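Local coordinates for serine protease pet (Escherichia coli, PDB 4OM9), which is a plasmid-encoded autotransporter enterotoxin whose chymotrypsin-like serine protease domain probably cleaves host proteins such as alpha-fodrin, at residues G99-I104 with Y241-D246; V68-N73 with L225-G230; F121-N126 with N180-T185. One frame throughout, in Å; residues are numbered along the deposited sequence.

Contact 1 of 3, residues G99-I104 with Y241-D246; sequences GNDFSI and YVTPFD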
loop_
_atom_site.group_PDB
_atom_site.type_symbol
_atom_site.label_atom_id
_atom_site.label_comp_id
_atom_site.label_asym_id
_atom_site.label_seq_id
_atom_site.Cartn_x
_atom_site.Cartn_y
_atom_site.Cartn_z
ATOM N N GLY A 99 12.534 23.460 -42.917
ATOM C CA GLY A 99 11.533 24.377 -43.444
ATOM C C GLY A 99 10.127 24.121 -42.899
ATOM O O GLY A 99 9.292 25.027 -42.807
ATOM N N ASN A 100 9.870 22.875 -42.529
ATOM C CA ASN A 100 8.611 22.497 -41.917
ATOM C C ASN A 100 8.576 22.781 -40.394
ATOM O O ASN A 100 7.648 22.325 -39.706
ATOM C CB ASN A 100 8.336 21.013 -42.184
ATOM C CG ASN A 100 6.842 20.677 -42.196
ATOM O OD1 ASN A 100 6.006 21.455 -42.681
ATOM N ND2 ASN A 100 6.511 19.502 -41.666
ATOM N N ASP A 101 9.591 23.513 -39.898
ATOM C CA ASP A 101 9.621 24.081 -38.533
ATOM C C ASP A 101 10.081 23.034 -37.519
ATOM O O ASP A 101 9.902 23.183 -36.305
ATOM C CB ASP A 101 8.243 24.664 -38.150
ATOM C CG ASP A 101 8.241 25.405 -36.812
ATOM O OD1 ASP A 101 9.267 25.996 -36.433
ATOM O OD2 ASP A 101 7.184 25.405 -36.133
ATOM N N PHE A 102 10.707 21.977 -38.021
ATOM C CA PHE A 102 11.187 20.930 -37.145
ATOM C C PHE A 102 12.501 21.365 -36.496
ATOM O O PHE A 102 13.321 22.043 -37.124
ATOM C CB PHE A 102 11.362 19.622 -37.911
ATOM C CG PHE A 102 11.965 18.529 -37.090
ATOM C CD1 PHE A 102 11.196 17.836 -36.156
ATOM C CD2 PHE A 102 13.312 18.207 -37.228
ATOM C CE1 PHE A 102 11.750 16.831 -35.386
ATOM C CE2 PHE A 102 13.891 17.202 -36.458
ATOM C CZ PHE A 102 13.115 16.514 -35.525
ATOM N N SER A 103 12.698 20.967 -35.238
ATOM C CA SER A 103 13.940 21.252 -34.540
ATOM C C SER A 103 14.415 20.075 -33.696
ATOM O O SER A 103 13.718 19.638 -32.790
ATOM C CB SER A 103 13.791 22.487 -33.657
ATOM O OG SER A 103 15.019 22.762 -32.984
ATOM N N ILE A 104 15.606 19.572 -34.015
ATOM C CA ILE A 104 16.300 18.585 -33.189
ATOM C C ILE A 104 17.450 19.283 -32.469
ATOM O O ILE A 104 18.287 19.971 -33.078
ATOM C CB ILE A 104 16.818 17.382 -34.003
ATOM C CG1 ILE A 104 17.666 16.459 -33.126
ATOM C CG2 ILE A 104 17.642 17.837 -35.158
ATOM C CD1 ILE A 104 16.905 15.792 -31.995
ATOM N N TYR A 241 -1.813 22.313 -35.580
ATOM C CA TYR A 241 -0.930 21.677 -36.531
ATOM C C TYR A 241 0.319 21.175 -35.837
ATOM O O TYR A 241 0.917 21.874 -35.028
ATOM C CB TYR A 241 -0.585 22.645 -37.665
ATOM C CG TYR A 241 -1.838 23.093 -38.354
ATOM C CD1 TYR A 241 -2.628 24.093 -37.797
ATOM C CD2 TYR A 241 -2.271 22.484 -39.520
ATOM C CE1 TYR A 241 -3.787 24.497 -38.392
ATOM C CE2 TYR A 241 -3.446 22.885 -40.123
ATOM C CZ TYR A 241 -4.191 23.896 -39.552
ATOM O OH TYR A 241 -5.369 24.321 -40.123
ATOM N N VAL A 242 0.673 19.936 -36.156
ATOM C CA VAL A 242 1.864 19.308 -35.637
ATOM C C VAL A 242 2.915 19.103 -36.718
ATOM O O VAL A 242 2.646 18.489 -37.758
ATOM C CB VAL A 242 1.552 17.953 -35.016
ATOM C CG1 VAL A 242 2.766 17.448 -34.247
ATOM C CG2 VAL A 242 0.314 18.048 -34.114
ATOM N N THR A 243 4.116 19.613 -36.462
ATOM C CA THR A 243 5.269 19.294 -37.301
ATOM C C THR A 243 5.638 17.842 -37.065
ATOM O O THR A 243 6.006 17.474 -35.963
ATOM C CB THR A 243 6.465 20.210 -36.997
ATOM O OG1 THR A 243 6.146 21.542 -37.414
ATOM C CG2 THR A 243 7.732 19.733 -37.714
ATOM N N PRO A 244 5.501 17.005 -38.098
ATOM C CA PRO A 244 5.770 15.571 -37.982
ATOM C C PRO A 244 7.214 15.316 -37.606
ATOM O O PRO A 244 8.106 15.935 -38.209
ATOM C CB PRO A 244 5.473 15.034 -39.386
ATOM C CG PRO A 244 4.614 16.091 -40.031
ATOM C CD PRO A 244 5.113 17.384 -39.468
ATOM N N PHE A 245 7.453 14.427 -36.646
ATOM C CA PHE A 245 8.830 14.120 -36.250
ATOM C C PHE A 245 9.699 13.733 -37.442
ATOM O O PHE A 245 9.287 12.938 -38.282
ATOM C CB PHE A 245 8.887 12.982 -35.224
ATOM C CG PHE A 245 10.281 12.449 -35.019
ATOM C CD1 PHE A 245 11.168 13.111 -34.191
ATOM C CD2 PHE A 245 10.717 11.317 -35.691
ATOM C CE1 PHE A 245 12.463 12.638 -34.014
ATOM C CE2 PHE A 245 11.994 10.839 -35.515
ATOM C CZ PHE A 245 12.872 11.499 -34.676
ATOM N N ASP A 246 10.920 14.254 -37.483
ATOM C CA ASP A 246 11.779 14.083 -38.666
ATOM C C ASP A 246 13.074 13.329 -38.333
ATOM O O ASP A 246 14.017 13.904 -37.809
ATOM C CB ASP A 246 12.086 15.456 -39.274
ATOM C CG ASP A 246 13.038 15.394 -40.467
ATOM O OD1 ASP A 246 13.546 14.315 -40.846
ATOM O OD2 ASP A 246 13.282 16.468 -41.041
HETATM O O HOH W 1 8.434 17.786 -40.621
#

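Contact 2 of 3, residues V68-N73 with L225-G230; sequences VTVAHN and LGTTHG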
loop_
_atom_site.group_PDB
_atom_site.type_symbol
_atom_site.label_atom_id
_atom_site.label_comp_id
_atom_site.label_asym_id
_atom_site.label_seq_id
_atom_site.Cartn_x
_atom_site.Cartn_y
_atom_site.Cartn_z
ATOM N N VAL A 68 13.556 17.448 -28.857
ATOM C CA VAL A 68 12.866 17.866 -30.064
ATOM C C VAL A 68 11.840 18.928 -29.710
ATOM O O VAL A 68 11.172 18.854 -28.670
ATOM C CB VAL A 68 12.186 16.668 -30.757
ATOM C CG1 VAL A 68 11.279 17.133 -31.843
ATOM C CG2 VAL A 68 13.227 15.768 -31.364
ATOM N N THR A 69 11.736 19.932 -30.564
ATOM C CA THR A 69 10.795 21.002 -30.354
ATOM C C THR A 69 10.409 21.638 -31.712
ATOM O O THR A 69 10.407 20.982 -32.751
ATOM C CB THR A 69 11.376 22.046 -29.372
ATOM O OG1 THR A 69 10.382 23.021 -29.045
ATOM C CG2 THR A 69 12.669 22.746 -29.934
ATOM N N VAL A 70 10.055 22.905 -31.703
ATOM C CA VAL A 70 9.737 23.552 -32.947
ATOM C C VAL A 70 10.771 24.662 -33.144
ATOM O O VAL A 70 11.403 25.084 -32.163
ATOM C CB VAL A 70 8.273 24.041 -32.929
ATOM C CG1 VAL A 70 8.160 25.535 -33.100
ATOM C CG2 VAL A 70 7.478 23.257 -33.935
ATOM N N ALA A 71 10.989 25.066 -34.400
ATOM C CA ALA A 71 12.091 25.973 -34.765
ATOM C C ALA A 71 11.861 27.416 -34.335
ATOM O O ALA A 71 12.778 28.055 -33.817
ATOM C CB ALA A 71 12.360 25.926 -36.298
ATOM N N HIS A 72 10.650 27.934 -34.543
ATOM C CA HIS A 72 10.384 29.338 -34.227
ATOM C C HIS A 72 10.153 29.535 -32.728
ATOM O O HIS A 72 9.712 30.600 -32.289
ATOM C CB HIS A 72 9.197 29.877 -35.050
ATOM C CG HIS A 72 7.843 29.482 -34.536
ATOM N ND1 HIS A 72 7.318 28.219 -34.701
ATOM C CD2 HIS A 72 6.888 30.206 -33.904
ATOM C CE1 HIS A 72 6.104 28.172 -34.174
ATOM N NE2 HIS A 72 5.821 29.365 -33.685
ATOM N N ASN A 73 10.468 28.502 -31.948
ATOM C CA ASN A 73 10.537 28.626 -30.498
ATOM C C ASN A 73 11.875 29.230 -30.076
ATOM O O ASN A 73 12.103 29.501 -28.896
ATOM C CB ASN A 73 10.333 27.269 -29.822
ATOM C CG ASN A 73 9.000 27.175 -29.094
ATOM O OD1 ASN A 73 8.127 28.028 -29.262
ATOM N ND2 ASN A 73 8.839 26.133 -28.280
ATOM N N LEU A 225 4.575 11.644 -32.127
ATOM C CA LEU A 225 4.109 11.979 -33.488
ATOM C C LEU A 225 4.892 13.138 -34.080
ATOM O O LEU A 225 5.295 13.124 -35.256
ATOM C CB LEU A 225 2.620 12.344 -33.498
ATOM C CG LEU A 225 2.075 12.825 -34.865
ATOM C CD1 LEU A 225 1.653 11.635 -35.711
ATOM C CD2 LEU A 225 0.885 13.800 -34.736
ATOM N N GLY A 226 5.093 14.155 -33.251
ATOM C CA GLY A 226 5.808 15.345 -33.669
ATOM C C GLY A 226 5.701 16.404 -32.592
ATOM O O GLY A 226 5.498 16.078 -31.426
ATOM N N THR A 227 5.808 17.669 -32.996
ATOM C CA THR A 227 5.855 18.788 -32.066
ATOM C C THR A 227 4.912 19.882 -32.531
ATOM O O THR A 227 4.733 20.112 -33.744
ATOM C CB THR A 227 7.294 19.360 -31.923
ATOM O OG1 THR A 227 7.829 19.654 -33.218
ATOM C CG2 THR A 227 8.175 18.347 -31.282
ATOM N N THR A 228 4.316 20.571 -31.572
ATOM C CA THR A 228 3.224 21.479 -31.889
ATOM C C THR A 228 3.670 22.752 -32.604
ATOM O O THR A 228 4.462 23.528 -32.075
ATOM C CB THR A 228 2.476 21.850 -30.624
ATOM O OG1 THR A 228 1.984 20.650 -30.033
ATOM C CG2 THR A 228 1.322 22.784 -30.926
ATOM N N HIS A 229 3.113 22.970 -33.793
ATOM C CA HIS A 229 3.516 24.091 -34.660
ATOM C C HIS A 229 2.653 25.345 -34.553
ATOM O O HIS A 229 3.177 26.454 -34.498
ATOM C CB HIS A 229 3.530 23.663 -36.119
ATOM C CG HIS A 229 3.729 24.802 -37.067
ATOM N ND1 HIS A 229 4.974 25.324 -37.352
ATOM C CD2 HIS A 229 2.846 25.532 -37.786
ATOM C CE1 HIS A 229 4.849 26.321 -38.203
ATOM N NE2 HIS A 229 3.565 26.470 -38.486
ATOM N N GLY A 230 1.333 25.182 -34.572
ATOM C CA GLY A 230 0.442 26.333 -34.481
ATOM C C GLY A 230 -1.034 26.003 -34.533
ATOM O O GLY A 230 -1.403 24.836 -34.602
#

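Contact 3 of 3, residues F121-N126 with N180-T185; sequences FNYNEN and NLRANT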
loop_
_atom_site.group_PDB
_atom_site.type_symbol
_atom_site.label_atom_id
_atom_site.label_comp_id
_atom_site.label_asym_id
_atom_site.label_seq_id
_atom_site.Cartn_x
_atom_site.Cartn_y
_atom_site.Cartn_z
ATOM N N PHE A 121 8.000 7.152 -35.266
ATOM C CA PHE A 121 6.952 7.595 -36.180
ATOM C C PHE A 121 7.497 7.880 -37.586
ATOM O O PHE A 121 8.436 8.641 -37.754
ATOM C CB PHE A 121 6.230 8.840 -35.669
ATOM C CG PHE A 121 5.136 9.301 -36.600
ATOM C CD1 PHE A 121 3.978 8.548 -36.747
ATOM C CD2 PHE A 121 5.285 10.449 -37.356
ATOM C CE1 PHE A 121 2.990 8.939 -37.612
ATOM C CE2 PHE A 121 4.292 10.853 -38.225
ATOM C CZ PHE A 121 3.139 10.095 -38.360
ATOM N N ASN A 122 6.881 7.272 -38.592
ATOM C CA ASN A 122 7.327 7.434 -39.976
ATOM C C ASN A 122 6.289 8.127 -40.841
ATOM O O ASN A 122 5.423 7.475 -41.425
ATOM C CB ASN A 122 7.671 6.079 -40.583
ATOM C CG ASN A 122 8.419 6.204 -41.882
ATOM O OD1 ASN A 122 8.465 7.277 -42.482
ATOM N ND2 ASN A 122 9.013 5.106 -42.329
ATOM N N TYR A 123 6.403 9.446 -40.949
ATOM C CA TYR A 123 5.449 10.249 -41.709
ATOM C C TYR A 123 5.364 9.869 -43.187
ATOM O O TYR A 123 4.416 10.243 -43.863
ATOM C CB TYR A 123 5.805 11.734 -41.599
ATOM C CG TYR A 123 4.671 12.678 -41.978
ATOM C CD1 TYR A 123 3.382 12.483 -41.484
ATOM C CD2 TYR A 123 4.904 13.789 -42.786
ATOM C CE1 TYR A 123 2.343 13.357 -41.802
ATOM C CE2 TYR A 123 3.882 14.666 -43.110
ATOM C CZ TYR A 123 2.593 14.443 -42.619
ATOM O OH TYR A 123 1.584 15.316 -42.931
ATOM N N ASN A 124 6.357 9.136 -43.682
ATOM C CA ASN A 124 6.450 8.823 -45.103
ATOM C C ASN A 124 5.765 7.529 -45.504
ATOM O O ASN A 124 5.851 7.111 -46.659
ATOM C CB ASN A 124 7.911 8.759 -45.525
ATOM C CG ASN A 124 8.625 10.055 -45.283
ATOM O OD1 ASN A 124 8.028 11.129 -45.369
ATOM N ND2 ASN A 124 9.908 9.970 -44.956
ATOM N N GLU A 125 5.101 6.892 -44.549
ATOM C CA GLU A 125 4.236 5.758 -44.843
ATOM C C GLU A 125 2.979 6.328 -45.440
ATOM O O GLU A 125 2.643 7.475 -45.156
ATOM C CB GLU A 125 3.920 4.949 -43.582
ATOM C CG GLU A 125 5.051 4.070 -43.078
ATOM C CD GLU A 125 5.125 2.750 -43.818
ATOM O OE1 GLU A 125 4.718 1.724 -43.230
ATOM O OE2 GLU A 125 5.580 2.739 -44.985
ATOM N N ASN A 126 2.277 5.558 -46.266
ATOM C CA ASN A 126 1.031 6.069 -46.837
ATOM C C ASN A 126 -0.072 6.149 -45.776
ATOM O O ASN A 126 0.021 5.527 -44.710
ATOM C CB ASN A 126 0.572 5.225 -48.046
ATOM C CG ASN A 126 0.299 3.768 -47.697
ATOM O OD1 ASN A 126 -0.275 3.454 -46.655
ATOM N ND2 ASN A 126 0.702 2.872 -48.583
ATOM N N ASN A 180 -6.658 15.870 -40.176
ATOM C CA ASN A 180 -5.928 15.790 -41.441
ATOM C C ASN A 180 -4.478 15.371 -41.236
ATOM O O ASN A 180 -3.650 16.150 -40.753
ATOM C CB ASN A 180 -5.975 17.132 -42.188
ATOM C CG ASN A 180 -5.709 16.987 -43.685
ATOM O OD1 ASN A 180 -5.170 15.972 -44.137
ATOM N ND2 ASN A 180 -6.098 18.006 -44.462
ATOM N N LEU A 181 -4.174 14.142 -41.633
ATOM C CA LEU A 181 -2.816 13.630 -41.623
ATOM C C LEU A 181 -1.862 14.460 -42.458
ATOM O O LEU A 181 -0.699 14.552 -42.133
ATOM C CB LEU A 181 -2.785 12.188 -42.118
ATOM C CG LEU A 181 -3.032 11.125 -41.050
ATOM C CD1 LEU A 181 -3.011 9.727 -41.668
ATOM C CD2 LEU A 181 -1.993 11.264 -39.924
ATOM N N ARG A 182 -2.345 15.038 -43.553
ATOM C CA ARG A 182 -1.475 15.814 -44.424
ATOM C C ARG A 182 -2.140 17.123 -44.817
ATOM O O ARG A 182 -2.633 17.276 -45.940
ATOM C CB ARG A 182 -1.087 15.015 -45.681
ATOM C CG ARG A 182 -1.152 13.488 -45.520
ATOM C CD ARG A 182 -0.185 12.740 -46.440
ATOM N NE ARG A 182 1.142 12.715 -45.858
ATOM C CZ ARG A 182 1.723 11.649 -45.316
ATOM N NH1 ARG A 182 1.116 10.473 -45.300
ATOM N NH2 ARG A 182 2.941 11.764 -44.812
ATOM N N ALA A 183 -2.154 18.062 -43.874
ATOM C CA ALA A 183 -2.637 19.415 -44.126
ATOM C C ALA A 183 -1.604 20.245 -44.899
ATOM O O ALA A 183 -0.417 20.235 -44.561
ATOM C CB ALA A 183 -2.984 20.098 -42.822
ATOM N N ASN A 184 -2.070 20.959 -45.925
ATOM C CA ASN A 184 -1.194 21.761 -46.782
ATOM C C ASN A 184 -0.932 23.144 -46.203
ATOM O O ASN A 184 -1.704 24.075 -46.412
ATOM C CB ASN A 184 -1.801 21.897 -48.185
ATOM C CG ASN A 184 -1.015 22.845 -49.081
ATOM O OD1 ASN A 184 0.219 22.801 -49.144
ATOM N ND2 ASN A 184 -1.730 23.715 -49.773
ATOM N N THR A 185 0.162 23.288 -45.479
ATOM C CA THR A 185 0.441 24.566 -44.853
ATOM C C THR A 185 1.688 25.200 -45.439
ATOM O O THR A 185 2.411 24.577 -46.215
ATOM C CB THR A 185 0.641 24.417 -43.361
ATOM O OG1 THR A 185 1.794 23.598 -43.132
ATOM C CG2 THR A 185 -0.576 23.777 -42.717
#

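Contact 1 of 3, residues G99-I104 with Y241-D246
N100, in the loop just before strand 102-107, and F102, the first residue of that strand, meet T243 to D246 where strand 239-244 runs out towards helix 247-255; the contact lies between the two beta-barrels of a chymotrypsin-like (clan PA) protease domain. The F102 ring is its main hydrophobic element. CB of D246 stands over the middle of one face, 3.6 Å from the F102 centroid and only 11° off the ring normal, which is CH-pi geometry. On the same face CE1 of F102 approaches the backbone N of D246 to 3.4 Å. The F245 ring receives the edge of F102 on its face in an offset edge-to-face pair, with centroids 5.8 Å apart and planes at 85°. Nearer the F102 backbone, CG2 of T243 lies at the ring edge and packs on CB of F102 at 3.6 Å. Between N100 and F102 sits D101, by position and clan the probable aspartate of a catalytic triad, and CB of D101 touches OG1 of T243. OD2 of D101 is hydrogen-bonded to ND1 of H229 and OD1 to the backbone N of H72. The T243 hydroxyl donates to O of N100 over 2.8 Å, arriving nearly along the C=O axis; the T243 chi1 of -68°, OG1 anti to the carbonyl carbon, puts the donor there. A water bridges the two segments a second time, accepting from ND2 of N100 at 2.8 Å and donating to O of P244 at 3.1 Å. N100 is also held by K190 and N189, while D246, the N-cap of helix 247-255, bonds T249 through OD2.

Contact 2 of 3, residues V68-N73 with L225-G230
H72 turns the edge of its imidazole toward the face of H229 in an offset edge-to-face pair, with ring centroids 5.7 Å apart and planes inclined at 62°. Also at the H72 rim, near its plane, is the backbone O of H229: with CG between the backbone N and the carbonyl carbon (chi1 79°), the H72 ring has CE1 3.4 Å from that O of H229. In the chymotrypsin-like fold of clan PA, two beta-barrels with the active site in the cleft between them, H72 is probably the histidine of the catalytic triad. Its backbone N is bonded to D101, its side chain touches S208, and these two are the likely aspartate and serine; D101 also takes a hydrogen bond from ND1 of H229.

Behind the histidines, strands 68-70 and 225-230 face each other from different sheets. Their axes come within 6.1 Å and their directions differ by 23°, so the strands run almost the same way. T227 carries most of this junction. Its hydroxyl donates to O of T69, with OG1 2.9 Å from that oxygen; the donor stands well above the T69 carbonyl plane. CG2 of V70 also lies near OG1 of T227, but in a modelled rotamer that is not staggered, so its exact place is doubtful. The strand 221-232 is not regular here: classic beta bulges lie at both ends of the segment, L225 and G226 facing V212, and H229 and G230 facing Y241. Between these bulges, the other branch of T227 crosses V68 at about a right angle, and CG2 of T227 is pressed to 3.4 Å from CG1 of V68, tighter than usual van der Waals contact.

Contact 3 of 3, residues F121-N126 with N180-T185
Y123 and R182 reach toward each other tip to tip, and the guanidinium ends over one face of the phenol. NH2 of R182 stands above the middle of the Y123 ring, and its CZ lies 4.0 Å from the ring centroid, 16° off the normal: a cation-pi contact in which ring and guanidinium planes are 41° apart rather than stacked flat. R182 bends at chi3 (82°), which swings NE back toward the tyrosine. The phenol hydroxyl donates to O of L181, with Y123 OH 2.5 Å from that oxygen, in the L181 carbonyl plane and on a lone pair. NH2 of R182 also points at O of Y123, but the modelled 2.3 Å is very short, so the exact length of that bond is doubtful. A weak third bond runs from NH1 of R182 to O of E125 at 3.4 Å.

Further out, NH1 of R182 has another acceptor in OD1 of N127. In the 121-126 segment, N122 to E125 form a type I beta turn, and OD1 of N122 accepts from N of N124 in an Asx turn. A second Asx turn, OD1 of N180 to N of R182, spans L181 and R182, where the chain turns a corner between different sheets or faces. P244, N189 and V191 touch the Y123 side chain.

The contact ties the loop before helix 127-134 to the corner of strand 172-185 at the surface, and the positive charge of R182 is probably well accommodated there by the ring face and the E125 and Y123 carbonyls, the distance to the latter being doubtful.

The three contacts lie in one protease domain, some 40 to 45 Å from the centre of the chain, on the same side of it. Centres of contacts 1 and 2 are about 6 Å apart, those of 1 and 3 about 11 Å and of 2 and 3 about 15 Å. Contacts 1 and 2 join the same two antiparallel sheets, through neighbouring strands 66-70 and 102-107 on one side and 221-232 and 239-244 on the other; their segments alternate along the chain. Contact 3 is nested within both loops and reaches the second sheet by strand 172-185. Together they run from the probable active site out to the domain surface.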